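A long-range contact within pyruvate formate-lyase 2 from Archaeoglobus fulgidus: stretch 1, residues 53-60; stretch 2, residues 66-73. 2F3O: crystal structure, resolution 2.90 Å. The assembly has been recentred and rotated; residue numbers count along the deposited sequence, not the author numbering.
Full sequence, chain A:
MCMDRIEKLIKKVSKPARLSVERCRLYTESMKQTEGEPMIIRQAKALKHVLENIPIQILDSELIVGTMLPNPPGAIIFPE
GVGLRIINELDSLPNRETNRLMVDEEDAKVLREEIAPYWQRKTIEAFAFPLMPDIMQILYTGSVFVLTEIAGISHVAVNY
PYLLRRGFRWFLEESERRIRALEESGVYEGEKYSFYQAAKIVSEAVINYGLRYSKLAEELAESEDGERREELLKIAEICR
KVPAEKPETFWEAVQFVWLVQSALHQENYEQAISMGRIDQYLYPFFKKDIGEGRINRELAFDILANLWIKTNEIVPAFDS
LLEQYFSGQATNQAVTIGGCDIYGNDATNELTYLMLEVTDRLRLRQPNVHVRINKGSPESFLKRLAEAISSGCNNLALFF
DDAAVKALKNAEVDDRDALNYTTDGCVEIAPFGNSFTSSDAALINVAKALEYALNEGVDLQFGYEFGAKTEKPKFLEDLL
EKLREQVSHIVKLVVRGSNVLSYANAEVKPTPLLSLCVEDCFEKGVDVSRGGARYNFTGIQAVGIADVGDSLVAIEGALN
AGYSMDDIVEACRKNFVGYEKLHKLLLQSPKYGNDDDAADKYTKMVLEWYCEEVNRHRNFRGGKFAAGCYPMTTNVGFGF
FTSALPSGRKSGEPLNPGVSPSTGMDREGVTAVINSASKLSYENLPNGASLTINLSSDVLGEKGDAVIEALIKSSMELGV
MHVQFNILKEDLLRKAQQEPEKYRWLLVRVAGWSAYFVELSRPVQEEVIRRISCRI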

ATOM      1  N   ASN A  53     -18.960 -37.097  12.012  1.00 53.01           N
ATOM      2  CA  ASN A  53     -18.993 -38.541  11.820  1.00 53.12           C
ATOM      3  C   ASN A  53     -17.955 -39.394  12.565  1.00 53.52           C
ATOM      4  O   ASN A  53     -17.991 -40.624  12.477  1.00 53.75           O
ATOM      5  CB  ASN A  53     -18.963 -38.848  10.328  1.00 53.12           C
ATOM      6  CG  ASN A  53     -20.233 -38.396   9.618  1.00 53.19           C
ATOM      7  OD1 ASN A  53     -21.316 -38.888   9.904  1.00 51.59           O
ATOM      8  ND2 ASN A  53     -20.099 -37.454   8.689  1.00 54.28           N
ATOM      9  N   ILE A  54     -17.037 -38.767  13.298  1.00 53.91           N
ATOM     10  CA  ILE A  54     -16.053 -39.516  14.087  1.00 53.86           C
ATOM     11  C   ILE A  54     -16.760 -40.179  15.276  1.00 54.36           C
ATOM     12  O   ILE A  54     -17.624 -39.563  15.899  1.00 54.33           O
ATOM     13  CB  ILE A  54     -14.852 -38.603  14.532  1.00 53.63           C
ATOM     14  CG1 ILE A  54     -13.690 -39.427  15.080  1.00 53.45           C
ATOM     15  CG2 ILE A  54     -15.282 -37.496  15.518  1.00 52.67           C
ATOM     16  CD1 ILE A  54     -12.364 -38.726  15.026  1.00 52.58           C
ATOM     17  N   PRO A  55     -16.479 -41.469  15.526  1.00 54.81           N
ATOM     18  CA  PRO A  55     -16.982 -42.084  16.764  1.00 55.29           C
ATOM     19  C   PRO A  55     -16.532 -41.326  18.005  1.00 55.78           C
ATOM     20  O   PRO A  55     -15.361 -40.985  18.138  1.00 56.18           O
ATOM     21  CB  PRO A  55     -16.386 -43.493  16.735  1.00 54.95           C
ATOM     22  CG  PRO A  55     -16.124 -43.768  15.300  1.00 54.88           C
ATOM     23  CD  PRO A  55     -15.784 -42.442  14.667  1.00 54.99           C
ATOM     24  N   ILE A  56     -17.482 -41.013  18.875  1.00 56.46           N
ATOM     25  CA  ILE A  56     -17.193 -40.265  20.090  1.00 57.02           C
ATOM     26  C   ILE A  56     -17.512 -41.111  21.323  1.00 57.76           C
ATOM     27  O   ILE A  56     -18.347 -42.016  21.263  1.00 58.08           O
ATOM     28  CB  ILE A  56     -17.970 -38.911  20.137  1.00 56.98           C
ATOM     29  CG1 ILE A  56     -19.485 -39.106  20.142  1.00 56.57           C
ATOM     30  CG2 ILE A  56     -17.598 -38.025  18.968  1.00 57.01           C
ATOM     31  CD1 ILE A  56     -20.238 -37.848  20.509  1.00 56.44           C
ATOM     32  N   GLN A  57     -16.835 -40.842  22.433  1.00 58.49           N
ATOM     33  CA  GLN A  57     -17.147 -41.533  23.685  1.00 59.19           C
ATOM     34  C   GLN A  57     -16.778 -40.719  24.914  1.00 59.56           C
ATOM     35  O   GLN A  57     -15.757 -40.032  24.944  1.00 59.83           O
ATOM     36  CB  GLN A  57     -16.494 -42.915  23.750  1.00 59.13           C
ATOM     37  CG  GLN A  57     -15.073 -42.917  23.294  1.00 59.75           C
ATOM     38  CD  GLN A  57     -14.464 -44.286  23.344  1.00 60.45           C
ATOM     39  OE1 GLN A  57     -13.854 -44.730  22.371  1.00 61.09           O
ATOM     40  NE2 GLN A  57     -14.625 -44.978  24.476  1.00 59.36           N
ATOM     41  N   ILE A  58     -17.641 -40.790  25.918  1.00 59.95           N
ATOM     42  CA  ILE A  58     -17.387 -40.193  27.213  1.00 60.14           C
ATOM     43  C   ILE A  58     -16.770 -41.315  28.034  1.00 60.45           C
ATOM     44  O   ILE A  58     -17.180 -42.455  27.896  1.00 60.57           O
ATOM     45  CB  ILE A  58     -18.710 -39.680  27.795  1.00 60.09           C
ATOM     46  CG1 ILE A  58     -19.252 -38.571  26.888  1.00 59.96           C
ATOM     47  CG2 ILE A  58     -18.566 -39.223  29.245  1.00 60.01           C
ATOM     48  CD1 ILE A  58     -20.468 -37.866  27.419  1.00 60.01           C
ATOM     49  N   LEU A  59     -15.751 -41.027  28.836  1.00 61.02           N
ATOM     50  CA  LEU A  59     -15.019 -42.109  29.508  1.00 61.71           C
ATOM     51  C   LEU A  59     -15.333 -42.221  30.998  1.00 62.48           C
ATOM     52  O   LEU A  59     -16.110 -41.425  31.541  1.00 62.43           O
ATOM     53  CB  LEU A  59     -13.509 -41.963  29.315  1.00 61.31           C
ATOM     54  CG  LEU A  59     -12.968 -41.848  27.899  1.00 60.70           C
ATOM     55  CD1 LEU A  59     -11.473 -42.019  27.932  1.00 60.19           C
ATOM     56  CD2 LEU A  59     -13.598 -42.880  26.980  1.00 60.66           C
ATOM     57  N   ASP A  60     -14.714 -43.219  31.635  1.00 63.30           N
ATOM     58  CA  ASP A  60     -14.833 -43.460  33.080  1.00 64.12           C
ATOM     59  C   ASP A  60     -14.704 -42.201  33.937  1.00 63.73           C
ATOM     60  O   ASP A  60     -13.616 -41.640  34.078  1.00 63.89           O
ATOM     61  CB  ASP A  60     -13.785 -44.479  33.550  1.00 64.67           C
ATOM     62  CG  ASP A  60     -14.212 -45.926  33.306  1.00 67.14           C
ATOM     63  OD1 ASP A  60     -15.417 -46.155  32.998  1.00 68.85           O
ATOM     64  OD2 ASP A  60     -13.334 -46.829  33.431  1.00 68.98           O
ATOM     65  N   GLY A  66     -14.563 -35.331  25.114  1.00 52.81           N
ATOM     66  CA  GLY A  66     -13.943 -34.996  23.845  1.00 53.14           C
ATOM     67  C   GLY A  66     -12.702 -35.818  23.570  1.00 53.25           C
ATOM     68  O   GLY A  66     -11.584 -35.323  23.671  1.00 53.05           O
ATOM     69  N   THR A  67     -12.896 -37.082  23.226  1.00 53.48           N
ATOM     70  CA  THR A  67     -11.778 -37.909  22.849  1.00 53.93           C
ATOM     71  C   THR A  67     -11.125 -37.323  21.606  1.00 54.31           C
ATOM     72  O   THR A  67     -11.801 -36.749  20.748  1.00 54.48           O
ATOM     73  CB  THR A  67     -12.180 -39.387  22.608  1.00 53.95           C
ATOM     74  OG1 THR A  67     -13.253 -39.465  21.663  1.00 53.61           O
ATOM     75  CG2 THR A  67     -12.618 -40.028  23.892  1.00 53.95           C
ATOM     76  N   MET A  68      -9.806 -37.427  21.546  1.00 54.45           N
ATOM     77  CA  MET A  68      -9.040 -36.915  20.428  1.00 54.83           C
ATOM     78  C   MET A  68      -9.133 -37.853  19.243  1.00 54.64           C
ATOM     79  O   MET A  68      -9.170 -37.417  18.102  1.00 55.17           O
ATOM     80  CB  MET A  68      -7.587 -36.734  20.838  1.00 54.59           C
ATOM     81  CG  MET A  68      -7.426 -35.745  21.959  1.00 55.04           C
ATOM     82  SD  MET A  68      -5.869 -34.880  21.782  1.00 56.77           S
ATOM     83  CE  MET A  68      -4.944 -35.696  23.031  1.00 57.20           C
ATOM     84  N   LEU A  69      -9.155 -39.147  19.513  1.00 54.62           N
ATOM     85  CA  LEU A  69      -9.434 -40.139  18.492  1.00 54.54           C
ATOM     86  C   LEU A  69     -10.365 -41.138  19.182  1.00 55.14           C
ATOM     87  O   LEU A  69     -10.375 -41.184  20.424  1.00 55.38           O
ATOM     88  CB  LEU A  69      -8.137 -40.799  18.053  1.00 54.10           C
ATOM     89  CG  LEU A  69      -7.235 -41.212  19.206  1.00 53.73           C
ATOM     90  CD1 LEU A  69      -7.049 -42.707  19.220  1.00 53.36           C
ATOM     91  CD2 LEU A  69      -5.917 -40.500  19.150  1.00 53.40           C
ATOM     92  N   PRO A  70     -11.178 -41.910  18.407  1.00 55.35           N
ATOM     93  CA  PRO A  70     -12.009 -42.940  19.036  1.00 55.14           C
ATOM     94  C   PRO A  70     -11.102 -43.999  19.599  1.00 55.18           C
ATOM     95  O   PRO A  70     -10.074 -44.280  19.006  1.00 54.81           O
ATOM     96  CB  PRO A  70     -12.793 -43.541  17.872  1.00 55.21           C
ATOM     97  CG  PRO A  70     -12.665 -42.600  16.756  1.00 55.17           C
ATOM     98  CD  PRO A  70     -11.382 -41.870  16.946  1.00 55.42           C
ATOM     99  N   ASN A  71     -11.494 -44.563  20.733  1.00 55.66           N
ATOM    100  CA  ASN A  71     -10.675 -45.506  21.505  1.00 56.27           C
ATOM    101  C   ASN A  71      -9.183 -45.136  21.667  1.00 56.01           C
ATOM    102  O   ASN A  71      -8.321 -45.624  20.918  1.00 55.88           O
ATOM    103  CB  ASN A  71     -10.849 -46.937  20.990  1.00 56.68           C
ATOM    104  CG  ASN A  71     -10.211 -47.964  21.917  1.00 58.72           C
ATOM    105  OD1 ASN A  71      -9.432 -48.818  21.473  1.00 61.09           O
ATOM    106  ND2 ASN A  71     -10.513 -47.866  23.219  1.00 59.32           N
ATOM    107  N   PRO A  72      -8.889 -44.281  22.662  1.00 55.65           N
ATOM    108  CA  PRO A  72      -7.643 -43.580  22.978  1.00 55.50           C
ATOM    109  C   PRO A  72      -6.441 -44.481  23.348  1.00 55.25           C
ATOM    110  O   PRO A  72      -6.562 -45.694  23.298  1.00 55.60           O
ATOM    111  CB  PRO A  72      -8.067 -42.621  24.091  1.00 55.59           C
ATOM    112  CG  PRO A  72      -9.545 -42.538  23.977  1.00 56.06           C
ATOM    113  CD  PRO A  72      -9.935 -43.919  23.621  1.00 55.80           C
ATOM    114  N   PRO A  73      -5.347 -43.914  23.884  1.00 54.78           N
ATOM    115  CA  PRO A  73      -4.050 -43.779  23.267  1.00 53.93           C
ATOM    116  C   PRO A  73      -3.986 -44.148  21.799  1.00 53.00           C
ATOM    117  O   PRO A  73      -4.240 -45.292  21.421  1.00 52.86           O
ATOM    118  CB  PRO A  73      -3.169 -44.670  24.150  1.00 53.94           C
ATOM    119  CG  PRO A  73      -3.792 -44.493  25.549  1.00 54.86           C
ATOM    120  CD  PRO A  73      -5.165 -43.783  25.338  1.00 55.33           C
TER

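The two stretches, both without regular helix or strand, meet in a small and largely apolar contact that is fastened by a single side-chain-to-backbone hydrogen bond and buries 377 Å² in all. The acceptor is Gln57, whose CA-to-CB bond points sideways to stretch 2 but whose chain, with chi1 in p (44°) and chi2 in t, carries its end closer. There OE1 of Gln57 accepts from the backbone N of Asn71 at 2.9 Å, with an N-H...O angle of 148°. A long side chain ending in a carbonyl suits this place, since it can reach a main-chain NH that follows a proline. Gln57 is also the residue of stretch 1 most covered by the contact, at 78 Å².

Pro70 forms the other main point of attachment. The backbones come closest here, with 5.5 Å between CA of Pro55 and CA of Pro70, and the CA-to-CB bonds of both prolines point toward the facing stretch. CG of Pro70 packs 3.7 Å from CG1 of Ile54 and 3.8 Å from CD of Pro55, and it lies 3.4 Å from the carbonyl O of Pro55. A compact, rigid ring fits this narrow gap, and Ile54, just past the end of a helix, adds a buried aliphatic branch to it.

Thr67, also buried, serves the contact largely through its methyl group: CG2 lies 3.3 Å from O of Gln57 and 3.8 Å from CG of the same residue. Its hydroxyl is hydrogen-bonded elsewhere in the structure, so the hydroxyl is not left unsatisfied by the burial of Thr67. The CA-to-CB bond of Leu59 points toward stretch 2, and its side chain closes the apolar surface more loosely, with CD2 4.3 Å from CG2 of Thr67 and CD1 4.4 Å from CG of Pro72. Ile56 and Ile58, on either side of Gln57 in sequence, direct their CA-to-CB bonds away from stretch 2 and contribute little.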